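Local coordinates for erythrocyte binding antigen 140 (Plasmodium falciparum, PDB 4GF2), which probably binds a host receptor on the erythrocyte surface during parasite invasion, through an extracellular region that contains two Duffy-binding-like domains, at residues A[34-38]-A[39-43]. The protein carries 3 engineered substitutions. Sequence-based numbering, arbitrary orientation.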
loop_
_atom_site.group_PDB
_atom_site.type_symbol
_atom_site.label_atom_id
_atom_site.label_comp_id
_atom_site.label_asym_id
_atom_site.label_seq_id
_atom_site.Cartn_x
_atom_site.Cartn_y
_atom_site.Cartn_z
ATOM N N VAL A 34 12.591 10.124 -23.998
ATOM C CA VAL A 34 13.982 10.269 -23.583
ATOM C C VAL A 34 14.049 10.830 -22.166
ATOM O O VAL A 34 13.134 11.524 -21.725
ATOM C CB VAL A 34 14.776 11.208 -24.521
ATOM C CG1 VAL A 34 14.955 10.577 -25.891
ATOM C CG2 VAL A 34 14.090 12.564 -24.633
ATOM N N CYS A 35 15.137 10.521 -21.463
ATOM C CA CYS A 35 15.361 11.026 -20.115
ATOM C C CYS A 35 16.597 11.911 -20.095
ATOM O O CYS A 35 17.715 11.440 -20.308
ATOM C CB CYS A 35 15.542 9.873 -19.128
ATOM S SG CYS A 35 14.072 8.852 -18.901
ATOM N N VAL A 36 16.388 13.194 -19.825
ATOM C CA VAL A 36 17.462 14.171 -19.828
ATOM C C VAL A 36 17.814 14.595 -18.404
ATOM O O VAL A 36 16.929 14.796 -17.575
ATOM C CB VAL A 36 17.054 15.414 -20.631
ATOM C CG1 VAL A 36 18.202 16.405 -20.701
ATOM C CG2 VAL A 36 16.610 15.012 -22.027
ATOM N N PRO A 37 19.113 14.730 -18.110
ATOM C CA PRO A 37 19.508 15.200 -16.780
ATOM C C PRO A 37 19.308 16.705 -16.643
ATOM O O PRO A 37 19.520 17.449 -17.600
ATOM C CB PRO A 37 20.995 14.844 -16.714
ATOM C CG PRO A 37 21.450 14.871 -18.129
ATOM C CD PRO A 37 20.278 14.430 -18.963
ATOM N N ASP A 38 18.896 17.150 -15.464
ATOM C CA ASP A 38 18.669 18.569 -15.238
ATOM C C ASP A 38 19.958 19.351 -15.504
ATOM O O ASP A 38 19.924 20.514 -15.910
ATOM C CB ASP A 38 18.178 18.805 -13.810
ATOM C CG ASP A 38 17.375 20.081 -13.676
ATOM O OD1 ASP A 38 16.784 20.517 -14.684
ATOM O OD2 ASP A 38 17.326 20.646 -12.562
ATOM N N ARG A 39 21.097 18.703 -15.288
ATOM C CA ARG A 39 22.378 19.343 -15.551
ATOM C C ARG A 39 22.450 19.786 -17.009
ATOM O O ARG A 39 22.953 20.866 -17.312
ATOM C CB ARG A 39 23.540 18.403 -15.228
ATOM C CG ARG A 39 24.914 19.022 -15.508
ATOM C CD ARG A 39 26.010 17.972 -15.581
ATOM N NE ARG A 39 25.609 16.835 -16.402
ATOM C CZ ARG A 39 25.546 16.842 -17.730
ATOM N NH1 ARG A 39 25.861 17.930 -18.418
ATOM N NH2 ARG A 39 25.162 15.749 -18.370
ATOM N N LYS A 40 21.944 18.947 -17.908
ATOM C CA LYS A 40 21.924 19.264 -19.332
ATOM C C LYS A 40 20.886 20.343 -19.639
ATOM O O LYS A 40 21.127 21.238 -20.445
ATOM C CB LYS A 40 21.629 18.009 -20.157
ATOM C CG LYS A 40 21.446 18.270 -21.648
ATOM C CD LYS A 40 22.705 18.878 -22.256
ATOM C CE LYS A 40 22.642 18.917 -23.780
ATOM N NZ LYS A 40 21.595 19.846 -24.288
ATOM N N ILE A 41 19.732 20.255 -18.995
ATOM C CA ILE A 41 18.684 21.253 -19.176
ATOM C C ILE A 41 19.200 22.655 -18.858
ATOM O O ILE A 41 18.833 23.623 -19.525
ATOM C CB ILE A 41 17.452 20.929 -18.307
ATOM C CG1 ILE A 41 16.736 19.698 -18.864
ATOM C CG2 ILE A 41 16.482 22.108 -18.264
ATOM C CD1 ILE A 41 15.684 19.147 -17.950
ATOM N N GLN A 42 20.066 22.758 -17.854
ATOM C CA GLN A 42 20.551 24.058 -17.398
ATOM C C GLN A 42 21.942 24.403 -17.921
ATOM O O GLN A 42 22.549 25.381 -17.480
ATOM C CB GLN A 42 20.553 24.116 -15.873
ATOM C CG GLN A 42 19.164 24.061 -15.260
ATOM C CD GLN A 42 19.132 24.622 -13.855
ATOM O OE1 GLN A 42 19.655 24.019 -12.917
ATOM N NE2 GLN A 42 18.523 25.789 -13.703
ATOM N N LEU A 43 22.445 23.604 -18.854
ATOM C CA LEU A 43 23.738 23.874 -19.468
ATOM C C LEU A 43 23.808 25.338 -19.886
ATOM O O LEU A 43 22.858 25.871 -20.455
ATOM C CB LEU A 43 23.946 22.970 -20.682
ATOM C CG LEU A 43 25.361 22.962 -21.268
ATOM C CD1 LEU A 43 26.341 22.246 -20.337
ATOM C CD2 LEU A 43 25.370 22.329 -22.657
#
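Pro37 and Ile41 meet where strand 33-37 turns directly into a single short helical turn, with Pro37 at the N-cap position. The carbonyl O of Pro37 accepts Ile41 N at 3.1 Å and a weak second bond from Lys40 N; Gln42 N follows on Asp38 O at 3.0 Å. The pyrrolidine ring of Pro37 sets its CG 3.7 Å from Lys40 CB and 3.8 Å from Arg39 NH2, the guanidinium approaching obliquely after a bend at chi3 (46°). Val36 has CG1 anti to its backbone N (chi1 -177°), which brings that methyl against Lys40 CB at 3.8 Å and near Ile41 CG1. The Asp38 carboxylate rests OD1 against Ile41 CB and CD1, and the Gln42 amide runs nearly parallel to the carboxylate plane (6°) but offset from it. Arg18 joins these two groups, pairing with Asp38 by a salt bridge and giving its backbone N to Gln42 OE1. Arg39 reaches Asp96 and Glu182, and Lys40 reaches Asp105 and Asp107. Within this Duffy-binding domain, the buried turn thus combines apolar contacts near the backbone with charged ends matched by opposite charge, linking the hairpin to helices 83-101 and 175-202 through Arg39 and to loops through Lys40 and Asp38.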